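Local coordinates for protein EF0056 (Enterococcus faecalis, PDB 6ORI) that is of unknown function but, as part of the N-terminal region of an immunoglobulin-like enterococcal surface protein, probably takes part in biofilm-related processes, at residues 12-17 with 183-188; 134-139 with 210-215; 252-255 with 260-263; 328-333 with 338-343. All blocks are in the same frame, centred on the assembly; numbering follows the deposited sequence.

How the contacts relate
Strands up to 184-189 build one curled antiparallel sheet, while those from 211-221 onward form a five-stranded and a four-stranded sheet. Contact 2 spans these two parts directly, through strands 135-144 and 211-221. In contact 1, centred about 19 Å away, the 12-17 loop meets strand 184-189 and is itself held to the second part by backbone bonds from Ser15 to Thr218 and Tyr399. The segments of contacts 1 and 2 alternate along the chain. Contacts 3 and 4 follow in series, each closing a short loop in the second part, with centres about 12 Å apart. They touch through Tyr254 and Phe332, and Phe211 of contact 2 packs on Phe252, Trp263 and Ile340. Bridging waters occur at contacts 1, 2 and 4.

Contact 1: residues 12-17 with 183-188; sequences YSASGN and GIESTG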
loop_
_atom_site.group_PDB
_atom_site.type_symbol
_atom_site.label_atom_id
_atom_site.label_comp_id
_atom_site.label_asym_id
_atom_site.label_seq_id
_atom_site.Cartn_x
_atom_site.Cartn_y
_atom_site.Cartn_z
ATOM N N TYR A 12 1.088 1.905 -16.453
ATOM C CA TYR A 12 2.037 2.238 -15.390
ATOM C C TYR A 12 1.323 2.544 -14.079
ATOM O O TYR A 12 1.922 3.115 -13.174
ATOM C CB TYR A 12 2.902 3.444 -15.797
ATOM C CG TYR A 12 3.745 3.191 -17.025
ATOM C CD1 TYR A 12 4.868 2.380 -16.957
ATOM C CD2 TYR A 12 3.420 3.758 -18.250
ATOM C CE1 TYR A 12 5.642 2.130 -18.072
ATOM C CE2 TYR A 12 4.192 3.511 -19.377
ATOM C CZ TYR A 12 5.302 2.700 -19.278
ATOM O OH TYR A 12 6.079 2.449 -20.387
ATOM N N SER A 13 0.051 2.164 -13.972
ATOM C CA SER A 13 -0.734 2.424 -12.765
ATOM C C SER A 13 -0.401 1.446 -11.639
ATOM O O SER A 13 0.027 0.304 -11.876
ATOM C CB SER A 13 -2.231 2.338 -13.071
ATOM O OG SER A 13 -2.614 3.333 -14.008
ATOM N N ALA A 14 -0.631 1.881 -10.409
ATOM C CA ALA A 14 -0.384 1.014 -9.263
ATOM C C ALA A 14 -1.270 -0.215 -9.399
ATOM O O ALA A 14 -2.465 -0.108 -9.738
ATOM C CB ALA A 14 -0.656 1.753 -7.966
ATOM N N SER A 15 -0.677 -1.385 -9.187
ATOM C CA SER A 15 -1.364 -2.668 -9.306
ATOM C C SER A 15 -1.867 -2.947 -10.724
ATOM O O SER A 15 -2.620 -3.877 -10.916
ATOM C CB SER A 15 -2.512 -2.786 -8.283
ATOM O OG SER A 15 -2.041 -2.695 -6.938
ATOM N N GLY A 16 -1.442 -2.159 -11.711
ATOM C CA GLY A 16 -1.936 -2.349 -13.072
ATOM C C GLY A 16 -3.428 -2.104 -13.200
ATOM O O GLY A 16 -4.058 -2.584 -14.143
ATOM N N ASN A 17 -3.995 -1.360 -12.254
ATOM C CA ASN A 17 -5.426 -1.102 -12.223
ATOM C C ASN A 17 -5.815 -0.369 -13.491
ATOM O O ASN A 17 -5.204 0.636 -13.846
ATOM C CB ASN A 17 -5.759 -0.279 -10.978
ATOM C CG ASN A 17 -7.233 -0.016 -10.830
ATOM O OD1 ASN A 17 -8.052 -0.923 -10.964
ATOM N ND2 ASN A 17 -7.582 1.231 -10.545
ATOM N N GLY A 183 3.296 10.069 -4.997
ATOM C CA GLY A 183 3.734 9.274 -3.870
ATOM C C GLY A 183 2.670 9.114 -2.787
ATOM O O GLY A 183 2.805 8.234 -1.929
ATOM N N ILE A 184 1.638 9.941 -2.822
ATOM C CA ILE A 184 0.625 9.953 -1.765
ATOM C C ILE A 184 -0.607 9.251 -2.324
ATOM O O ILE A 184 -1.679 9.840 -2.518
ATOM C CB ILE A 184 0.325 11.377 -1.286
ATOM C CG1 ILE A 184 1.634 12.118 -0.989
ATOM C CG2 ILE A 184 -0.550 11.357 -0.030
ATOM C CD1 ILE A 184 2.525 11.457 0.060
ATOM N N GLU A 185 -0.375 7.990 -2.666
ATOM C CA GLU A 185 -1.410 7.103 -3.134
ATOM C C GLU A 185 -1.077 5.674 -2.739
ATOM O O GLU A 185 0.098 5.264 -2.730
ATOM C CB GLU A 185 -1.604 7.192 -4.639
ATOM C CG GLU A 185 -0.501 6.715 -5.503
ATOM C CD GLU A 185 -0.938 6.671 -6.949
ATOM O OE1 GLU A 185 -1.748 5.783 -7.313
ATOM O OE2 GLU A 185 -0.490 7.540 -7.720
ATOM N N SER A 186 -2.101 4.911 -2.424
ATOM C CA SER A 186 -1.929 3.531 -2.045
ATOM C C SER A 186 -3.067 2.730 -2.615
ATOM O O SER A 186 -4.227 3.104 -2.463
ATOM C CB SER A 186 -1.902 3.444 -0.539
ATOM O OG SER A 186 -1.652 2.112 -0.139
ATOM N N THR A 187 -2.733 1.624 -3.282
ATOM C CA THR A 187 -3.702 0.711 -3.890
ATOM C C THR A 187 -3.504 -0.673 -3.298
ATOM O O THR A 187 -2.384 -1.222 -3.395
ATOM C CB THR A 187 -3.528 0.643 -5.412
ATOM O OG1 THR A 187 -3.771 1.930 -5.989
ATOM C CG2 THR A 187 -4.488 -0.379 -6.047
ATOM N N GLY A 188 -4.566 -1.228 -2.700
ATOM C CA GLY A 188 -4.509 -2.521 -2.036
ATOM C C GLY A 188 -5.768 -3.318 -2.301
ATOM O O GLY A 188 -6.524 -2.964 -3.191
HETATM O O HOH W 1 -3.914 2.022 -8.766
HETATM O O HOH W 2 -1.614 4.521 -9.911
HETATM O O HOH W 3 -0.288 -0.951 -5.921
HETATM O O HOH W 4 -1.192 -3.583 -4.058
#
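Ala14 and Ser15 meet Thr187 through its two branches. Ala14 CB lies 3.7 Å from Thr187 OG1, and Ser15 OG rests 3.5 Å from Thr187 CG2. The split follows from the threonine torsion: CG2 is anti to the backbone N and OG1 beside it (chi1 -62°), which turns the methyl to Ser15 and the hydroxyl to Ala14. No direct hydrogen bond crosses, and water fills the polar role. One water accepts from Thr187 OG1 and donates to Ala14 O, 2.8 Å from each. A second accepts from Ala14 N at 2.9 Å and donates to Glu185 OE1, while two more lie between Ser15 OG and Thr187 O. Behind this shell, Gly16 N bonds Ser13 O at 2.9 Å, closing a type II beta turn that presents Ala14 and Ser15 at its corner. Glu185 OE1 is fixed by a salt bridge to Arg168, and Ser15 OG is hydrogen-bonded to Tyr397 O. The turn precedes strand 31-38 and bonds through the Ser15 backbone to Thr218 and Tyr399. Strand 184-189 pairs with strand 166-173, and Thr187 N is hydrogen-bonded to Asn217 OD1 of strand 211-221.

Contact 2: residues 134-139 with 210-215; sequences TQTAPN and QFKHGS
Lys212 reaches from a classic beta bulge, in which it and His213 both face Thr247, to the side chains of Thr134 and Thr136, with water between them. Backbone pairing plays no part here, since the closest CA atoms, those of Thr134 and Lys212, are 8.3 Å apart. The apolar component is slight: Thr134 CG2 touches Lys212 CE at 3.8 Å as the two side chains run past each other in opposite directions. The lysine starts extended, with CG anti to the backbone N (chi1 -168°), then bends at chi3 and chi4, which swings NZ round beside the threonines. NZ also forms a salt bridge with Glu249, which would offset its charge. Thr134 OG1 is hydrogen-bonded to Lys248 O, linking the start of strand 135-144 to the end of strand 239-248. Thr136 OG1 lies 3.7 Å from Lys212 NZ, joined to it through water. Three waters share the protons of NZ with Glu249. One donates to Thr134 O at 2.8 Å, a second lies among Thr134 O, Thr136 OG1 and NZ, and a third is 2.7 Å from Thr136 OG1 and 2.8 Å from Lys212 NZ.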
loop_
_atom_site.group_PDB
_atom_site.type_symbol
_atom_site.label_atom_id
_atom_site.label_comp_id
_atom_site.label_asym_id
_atom_site.label_seq_id
_atom_site.Cartn_x
_atom_site.Cartn_y
_atom_site.Cartn_z
ATOM N N THR A 134 2.346 9.891 12.905
ATOM C CA THR A 134 1.222 9.553 12.060
ATOM C C THR A 134 -0.109 9.818 12.744
ATOM O O THR A 134 -0.297 9.424 13.891
ATOM C CB THR A 134 1.296 8.080 11.677
ATOM O OG1 THR A 134 2.561 7.815 11.065
ATOM C CG2 THR A 134 0.169 7.700 10.719
ATOM N N GLN A 135 -1.024 10.451 12.008
ATOM C CA GLN A 135 -2.373 10.737 12.484
ATOM C C GLN A 135 -3.335 9.633 12.094
ATOM O O GLN A 135 -3.216 9.040 11.040
ATOM C CB GLN A 135 -2.859 12.085 11.930
ATOM C CG GLN A 135 -1.939 13.254 12.243
ATOM C CD GLN A 135 -2.600 14.568 11.990
ATOM O OE1 GLN A 135 -3.767 14.744 12.303
ATOM N NE2 GLN A 135 -1.860 15.497 11.432
ATOM N N THR A 136 -4.323 9.383 12.958
ATOM C CA THR A 136 -5.377 8.397 12.701
ATOM C C THR A 136 -6.741 9.050 12.700
ATOM O O THR A 136 -7.082 9.804 13.627
ATOM C CB THR A 136 -5.366 7.285 13.752
ATOM O OG1 THR A 136 -4.102 6.621 13.688
ATOM C CG2 THR A 136 -6.494 6.269 13.529
ATOM N N ALA A 137 -7.501 8.731 11.659
ATOM C CA ALA A 137 -8.924 9.035 11.581
ATOM C C ALA A 137 -9.609 7.721 11.901
ATOM O O ALA A 137 -9.607 6.816 11.062
ATOM C CB ALA A 137 -9.298 9.518 10.184
ATOM N N PRO A 138 -10.144 7.576 13.130
ATOM C CA PRO A 138 -10.669 6.289 13.594
ATOM C C PRO A 138 -12.142 6.041 13.252
ATOM O O PRO A 138 -12.847 6.948 12.786
ATOM C CB PRO A 138 -10.481 6.404 15.101
ATOM C CG PRO A 138 -10.781 7.831 15.377
ATOM C CD PRO A 138 -10.170 8.573 14.214
ATOM N N ASN A 139 -12.602 4.815 13.467
ATOM C CA ASN A 139 -14.032 4.490 13.475
ATOM C C ASN A 139 -14.661 4.682 12.109
ATOM O O ASN A 139 -15.812 5.106 11.974
ATOM C CB ASN A 139 -14.781 5.282 14.558
ATOM C CG ASN A 139 -14.229 5.012 15.915
ATOM O OD1 ASN A 139 -13.975 3.867 16.268
ATOM N ND2 ASN A 139 -14.005 6.062 16.671
ATOM N N GLN A 210 5.816 -0.054 17.650
ATOM C CA GLN A 210 6.560 0.938 16.886
ATOM C C GLN A 210 6.009 1.217 15.492
ATOM O O GLN A 210 6.238 2.302 14.931
ATOM C CB GLN A 210 8.036 0.544 16.810
ATOM C CG GLN A 210 8.710 0.564 18.163
ATOM C CD GLN A 210 8.616 1.914 18.804
ATOM O OE1 GLN A 210 9.041 2.915 18.225
ATOM N NE2 GLN A 210 7.997 1.970 19.976
ATOM N N PHE A 211 5.275 0.259 14.939
ATOM C CA PHE A 211 4.676 0.424 13.617
ATOM C C PHE A 211 3.173 0.373 13.697
ATOM O O PHE A 211 2.604 -0.376 14.497
ATOM C CB PHE A 211 5.224 -0.625 12.663
ATOM C CG PHE A 211 6.665 -0.418 12.381
ATOM C CD1 PHE A 211 7.062 0.523 11.470
ATOM C CD2 PHE A 211 7.636 -1.131 13.059
ATOM C CE1 PHE A 211 8.395 0.747 11.216
ATOM C CE2 PHE A 211 8.955 -0.895 12.818
ATOM C CZ PHE A 211 9.339 0.053 11.900
ATOM N N LYS A 212 2.532 1.195 12.873
ATOM C CA LYS A 212 1.096 1.276 12.793
ATOM C C LYS A 212 0.511 0.477 11.638
ATOM O O LYS A 212 -0.578 -0.064 11.745
ATOM C CB LYS A 212 0.702 2.746 12.689
ATOM C CG LYS A 212 -0.784 2.973 12.899
ATOM C CD LYS A 212 -1.228 4.384 12.614
ATOM C CE LYS A 212 -0.638 5.378 13.572
ATOM N NZ LYS A 212 -1.009 5.172 15.002
ATOM N N HIS A 213 1.234 0.393 10.524
ATOM C CA HIS A 213 0.696 -0.208 9.322
ATOM C C HIS A 213 1.815 -0.542 8.346
ATOM O O HIS A 213 2.855 0.105 8.321
ATOM C CB HIS A 213 -0.289 0.781 8.678
ATOM C CG HIS A 213 -1.100 0.226 7.551
ATOM N ND1 HIS A 213 -2.080 -0.727 7.726
ATOM C CD2 HIS A 213 -1.090 0.514 6.232
ATOM C CE1 HIS A 213 -2.636 -1.000 6.559
ATOM N NE2 HIS A 213 -2.064 -0.250 5.641
ATOM N N GLY A 214 1.587 -1.581 7.553
ATOM C CA GLY A 214 2.433 -1.945 6.445
ATOM C C GLY A 214 1.571 -2.096 5.207
ATOM O O GLY A 214 0.430 -2.556 5.275
ATOM N N SER A 215 2.128 -1.708 4.072
ATOM C CA SER A 215 1.444 -1.821 2.809
ATOM C C SER A 215 2.440 -2.201 1.742
ATOM O O SER A 215 3.636 -1.987 1.887
ATOM C CB SER A 215 0.734 -0.514 2.452
ATOM O OG SER A 215 1.635 0.579 2.471
HETATM O O HOH W 5 0.676 7.545 15.740
HETATM O O HOH W 6 -2.385 7.917 15.208
HETATM O O HOH W 7 -3.696 4.479 15.294
#

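Contact 3: residues 252-255 with 260-263; sequences FSYS and GTPW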
loop_
_atom_site.group_PDB
_atom_site.type_symbol
_atom_site.label_atom_id
_atom_site.label_comp_id
_atom_site.label_asym_id
_atom_site.label_seq_id
_atom_site.Cartn_x
_atom_site.Cartn_y
_atom_site.Cartn_z
ATOM N N PHE A 252 10.409 5.685 15.633
ATOM C CA PHE A 252 11.334 4.552 15.780
ATOM C C PHE A 252 12.719 4.805 15.211
ATOM O O PHE A 252 12.878 5.328 14.110
ATOM C CB PHE A 252 10.735 3.337 15.073
ATOM C CG PHE A 252 11.536 2.065 15.219
ATOM C CD1 PHE A 252 11.718 1.490 16.460
ATOM C CD2 PHE A 252 12.066 1.445 14.112
ATOM C CE1 PHE A 252 12.416 0.302 16.595
ATOM C CE2 PHE A 252 12.762 0.251 14.234
ATOM C CZ PHE A 252 12.937 -0.306 15.473
ATOM N N SER A 253 13.719 4.435 16.003
ATOM C CA SER A 253 15.086 4.283 15.543
ATOM C C SER A 253 15.504 2.819 15.659
ATOM O O SER A 253 15.549 2.260 16.763
ATOM C CB SER A 253 16.019 5.130 16.390
ATOM O OG SER A 253 17.372 4.749 16.163
ATOM N N TYR A 254 15.839 2.211 14.531
ATOM C CA TYR A 254 16.356 0.838 14.547
ATOM C C TYR A 254 17.655 0.734 15.314
ATOM O O TYR A 254 17.828 -0.146 16.137
ATOM C CB TYR A 254 16.566 0.340 13.124
ATOM C CG TYR A 254 17.103 -1.081 13.022
ATOM C CD1 TYR A 254 16.238 -2.170 13.015
ATOM C CD2 TYR A 254 18.467 -1.326 12.907
ATOM C CE1 TYR A 254 16.734 -3.475 12.930
ATOM C CE2 TYR A 254 18.967 -2.617 12.805
ATOM C CZ TYR A 254 18.091 -3.686 12.817
ATOM O OH TYR A 254 18.513 -4.992 12.691
ATOM N N SER A 255 18.564 1.658 15.029
ATOM C CA SER A 255 19.887 1.651 15.634
ATOM C C SER A 255 19.829 1.724 17.147
ATOM O O SER A 255 20.539 0.992 17.839
ATOM C CB SER A 255 20.688 2.831 15.075
ATOM O OG SER A 255 20.862 2.674 13.683
ATOM N N GLY A 260 15.823 -8.117 19.241
ATOM C CA GLY A 260 15.711 -9.300 18.406
ATOM C C GLY A 260 16.449 -9.127 17.089
ATOM O O GLY A 260 16.059 -9.672 16.071
ATOM N N THR A 261 17.534 -8.365 17.139
ATOM C CA THR A 261 18.348 -8.061 15.988
ATOM C C THR A 261 19.330 -9.180 15.657
ATOM O O THR A 261 19.681 -9.989 16.520
ATOM C CB THR A 261 19.114 -6.764 16.249
ATOM O OG1 THR A 261 19.732 -6.835 17.549
ATOM C CG2 THR A 261 18.170 -5.557 16.214
ATOM N N PRO A 262 19.794 -9.241 14.403
ATOM C CA PRO A 262 19.377 -8.356 13.325
ATOM C C PRO A 262 18.031 -8.755 12.753
ATOM O O PRO A 262 17.658 -9.923 12.654
ATOM C CB PRO A 262 20.504 -8.526 12.304
ATOM C CG PRO A 262 20.930 -9.955 12.483
ATOM C CD PRO A 262 20.816 -10.217 13.966
ATOM N N TRP A 263 17.284 -7.737 12.365
ATOM C CA TRP A 263 16.022 -7.988 11.685
ATOM C C TRP A 263 16.261 -8.393 10.240
ATOM O O TRP A 263 17.332 -8.155 9.673
ATOM C CB TRP A 263 15.143 -6.750 11.687
ATOM C CG TRP A 263 14.557 -6.370 13.015
ATOM C CD1 TRP A 263 14.788 -6.944 14.234
ATOM C CD2 TRP A 263 13.639 -5.310 13.239
ATOM N NE1 TRP A 263 14.054 -6.298 15.208
ATOM C CE2 TRP A 263 13.349 -5.283 14.611
ATOM C CE3 TRP A 263 13.029 -4.370 12.400
ATOM C CZ2 TRP A 263 12.468 -4.358 15.163
ATOM C CZ3 TRP A 263 12.165 -3.447 12.948
ATOM C CH2 TRP A 263 11.899 -3.448 14.329
#
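Tyr254 turns its ring edge toward one face of Trp263, a T-shaped pair with planes at 80° and the tyrosine centroid 5.2 Å from that of the five-membered indole ring. Tyr254 CE1 does the touching, 3.6 Å from Trp263 CD2 and lying over the indole face, displaced toward its rim. With CG anti to the backbone N (chi1 -180°), the tyrosine extends far enough for its hydroxyl to meet the backbone of Trp263. There Trp263 N donates to Tyr254 OH at 3.0 Å, with an N-H...O angle of 169°. This nearly straight bond anchors the para end of the phenol while the edge of the same ring packs on the indole. Around the hydroxyl, Thr261 CG2 approaches Tyr254 OH at 3.6 Å and Pro262 CA lies 3.5 Å from the same oxygen; the peptide bond before Pro262 is cis.

Phe252 meets the outer end of the indole differently. Its plane is almost parallel to that of the six-membered ring, but the two are slid apart until they barely overlap, with centroids 5.5 Å apart. Their closest atoms are Phe252 CZ and Trp263 CH2, at 3.5 Å. The indole is also held through NE1, which is hydrogen-bonded to Lys259 O. Phe211 stands edge-to-face with Phe252, and Phe332 stacks on Tyr254, extending the hydrophobic packing. Between Phe252 and Tyr254 in sequence, Ser253 N-caps helix 254-257 through a bond from its hydroxyl to Thr256 N. Together Phe252, Tyr254 and Trp263 form an aromatic cluster at the N-terminal end of this short helix, joining it to the loop before strand 264-269.

Contact 4: residues 328-333 with 338-343; sequences KLIDFA and RPIVVR
Ile340 points at the chain of residues 331-332 with CG1 beside its own backbone N (chi1 -63°) and CD1 carried outward by an extended chi2 of 165°. This places CD1 3.4 Å from Phe332 O and 3.7 Å from Phe332 CD1. The other branch, CG2, is thereby directed to Ile330 CG2 at 3.8 Å, where the two isoleucines cross at about a right angle. Val342 CG2 completes the aliphatic patch on Ile330, and Ile330 CG2 itself lies over one face of the Phe332 ring, displaced toward the rim.

The touching backbones run antiparallel, 174° apart in direction, yet no direct hydrogen bond joins them. Waters intervene instead: one accepts from Asp331 N and lies 2.7 Å from Val341 O, and another accepts from Val341 N at 3.0 Å and lies 2.7 Å from Asp331 O. Beyond them, Asp331 OD1 accepts from Ala333 N at 2.9 Å, forming an Asx turn. Ala333 CB then sits 3.8 Å from Arg338 NH1. The guanidinium of Arg338 meets a third water in its plane, which NH1 donates to and which makes a weak bond to Asp331 OD1.

Strand 340-348 lies between strands 239-248 and 277-284 in the five-stranded sheet. Lys248 NZ from the former is hydrogen-bonded to Phe332 O, while Met282 of the latter packs on Ile330 and Val342.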
loop_
_atom_site.group_PDB
_atom_site.type_symbol
_atom_site.label_atom_id
_atom_site.label_comp_id
_atom_site.label_asym_id
_atom_site.label_seq_id
_atom_site.Cartn_x
_atom_site.Cartn_y
_atom_site.Cartn_z
ATOM N N LYS A 328 22.241 -0.222 6.622
ATOM C CA LYS A 328 22.944 -0.191 5.340
ATOM C C LYS A 328 21.980 -0.530 4.189
ATOM O O LYS A 328 22.220 -0.150 3.033
ATOM C CB LYS A 328 24.114 -1.170 5.356
ATOM C CG LYS A 328 25.253 -0.734 6.259
ATOM C CD LYS A 328 26.451 -1.665 6.113
ATOM C CE LYS A 328 26.693 -2.464 7.372
ATOM N NZ LYS A 328 27.542 -3.669 7.139
ATOM N N LEU A 329 20.913 -1.267 4.496
ATOM C CA LEU A 329 19.975 -1.716 3.459
ATOM C C LEU A 329 18.658 -0.953 3.447
ATOM O O LEU A 329 18.018 -0.824 2.392
ATOM C CB LEU A 329 19.649 -3.188 3.607
ATOM C CG LEU A 329 20.815 -4.160 3.644
ATOM C CD1 LEU A 329 20.326 -5.575 3.650
ATOM C CD2 LEU A 329 21.764 -3.943 2.469
ATOM N N ILE A 330 18.232 -0.484 4.614
ATOM C CA ILE A 330 16.934 0.180 4.756
ATOM C C ILE A 330 17.147 1.529 5.422
ATOM O O ILE A 330 17.834 1.605 6.427
ATOM C CB ILE A 330 15.974 -0.658 5.621
ATOM C CG1 ILE A 330 15.655 -2.002 4.953
ATOM C CG2 ILE A 330 14.691 0.121 5.971
ATOM C CD1 ILE A 330 14.864 -2.991 5.850
ATOM N N ASP A 331 16.540 2.579 4.866
ATOM C CA ASP A 331 16.543 3.875 5.525
ATOM C C ASP A 331 15.344 3.860 6.479
ATOM O O ASP A 331 14.189 3.973 6.067
ATOM C CB ASP A 331 16.476 5.026 4.524
ATOM C CG ASP A 331 16.686 6.375 5.188
ATOM O OD1 ASP A 331 16.317 6.539 6.363
ATOM O OD2 ASP A 331 17.230 7.288 4.532
ATOM N N PHE A 332 15.628 3.684 7.759
ATOM C CA PHE A 332 14.585 3.610 8.773
ATOM C C PHE A 332 14.074 4.976 9.202
ATOM O O PHE A 332 13.211 5.051 10.079
ATOM C CB PHE A 332 15.096 2.871 10.006
ATOM C CG PHE A 332 15.103 1.371 9.871
ATOM C CD1 PHE A 332 14.000 0.617 10.224
ATOM C CD2 PHE A 332 16.233 0.714 9.404
ATOM C CE1 PHE A 332 14.016 -0.758 10.120
ATOM C CE2 PHE A 332 16.230 -0.662 9.291
ATOM C CZ PHE A 332 15.108 -1.378 9.644
ATOM N N ALA A 333 14.594 6.045 8.600
ATOM C CA ALA A 333 14.245 7.407 9.039
ATOM C C ALA A 333 14.438 7.480 10.548
ATOM O O ALA A 333 13.520 7.862 11.277
ATOM C CB ALA A 333 12.807 7.751 8.626
ATOM N N ARG A 338 8.711 9.995 10.171
ATOM C CA ARG A 338 8.476 9.780 8.752
ATOM C C ARG A 338 8.440 8.288 8.419
ATOM O O ARG A 338 9.093 7.467 9.078
ATOM C CB ARG A 338 9.532 10.474 7.898
ATOM C CG ARG A 338 9.380 11.973 7.856
ATOM C CD ARG A 338 10.494 12.687 7.085
ATOM N NE ARG A 338 11.777 12.615 7.785
ATOM C CZ ARG A 338 12.769 11.778 7.511
ATOM N NH1 ARG A 338 12.680 10.909 6.510
ATOM N NH2 ARG A 338 13.864 11.817 8.254
ATOM N N PRO A 339 7.700 7.926 7.374
ATOM C CA PRO A 339 7.576 6.512 7.002
ATOM C C PRO A 339 8.815 5.992 6.302
ATOM O O PRO A 339 9.728 6.735 5.923
ATOM C CB PRO A 339 6.397 6.502 6.026
ATOM C CG PRO A 339 6.392 7.879 5.457
ATOM C CD PRO A 339 6.835 8.795 6.566
ATOM N N ILE A 340 8.823 4.682 6.155
ATOM C CA ILE A 340 9.910 3.944 5.535
ATOM C C ILE A 340 9.401 3.281 4.271
ATOM O O ILE A 340 8.300 2.738 4.254
ATOM C CB ILE A 340 10.401 2.860 6.500
ATOM C CG1 ILE A 340 10.970 3.506 7.771
ATOM C CG2 ILE A 340 11.383 1.917 5.808
ATOM C CD1 ILE A 340 11.156 2.567 8.925
ATOM N N VAL A 341 10.197 3.298 3.216
ATOM C CA VAL A 341 9.900 2.566 1.991
ATOM C C VAL A 341 11.079 1.661 1.680
ATOM O O VAL A 341 12.214 2.151 1.586
ATOM C CB VAL A 341 9.620 3.505 0.800
ATOM C CG1 VAL A 341 9.411 2.722 -0.476
ATOM C CG2 VAL A 341 8.399 4.355 1.070
ATOM N N VAL A 342 10.796 0.369 1.554
ATOM C CA VAL A 342 11.754 -0.656 1.125
ATOM C C VAL A 342 11.298 -1.050 -0.255
ATOM O O VAL A 342 10.147 -1.418 -0.437
ATOM C CB VAL A 342 11.716 -1.867 2.082
ATOM C CG1 VAL A 342 12.690 -2.951 1.633
ATOM C CG2 VAL A 342 12.034 -1.417 3.518
ATOM N N ARG A 343 12.188 -0.972 -1.233
ATOM C CA ARG A 343 11.814 -1.222 -2.618
ATOM C C ARG A 343 12.474 -2.496 -3.138
ATOM O O ARG A 343 13.701 -2.679 -3.001
ATOM C CB ARG A 343 12.184 -0.007 -3.478
ATOM C CG ARG A 343 12.024 -0.268 -4.964
ATOM C CD ARG A 343 12.095 1.028 -5.728
ATOM N NE ARG A 343 10.967 1.883 -5.373
ATOM C CZ ARG A 343 10.944 3.210 -5.440
ATOM N NH1 ARG A 343 12.000 3.884 -5.847
ATOM N NH2 ARG A 343 9.853 3.869 -5.060
HETATM O O HOH W 8 14.842 2.098 2.366
HETATM O O HOH W 9 12.815 4.637 3.818
HETATM O O HOH W 10 14.312 8.676 5.444
#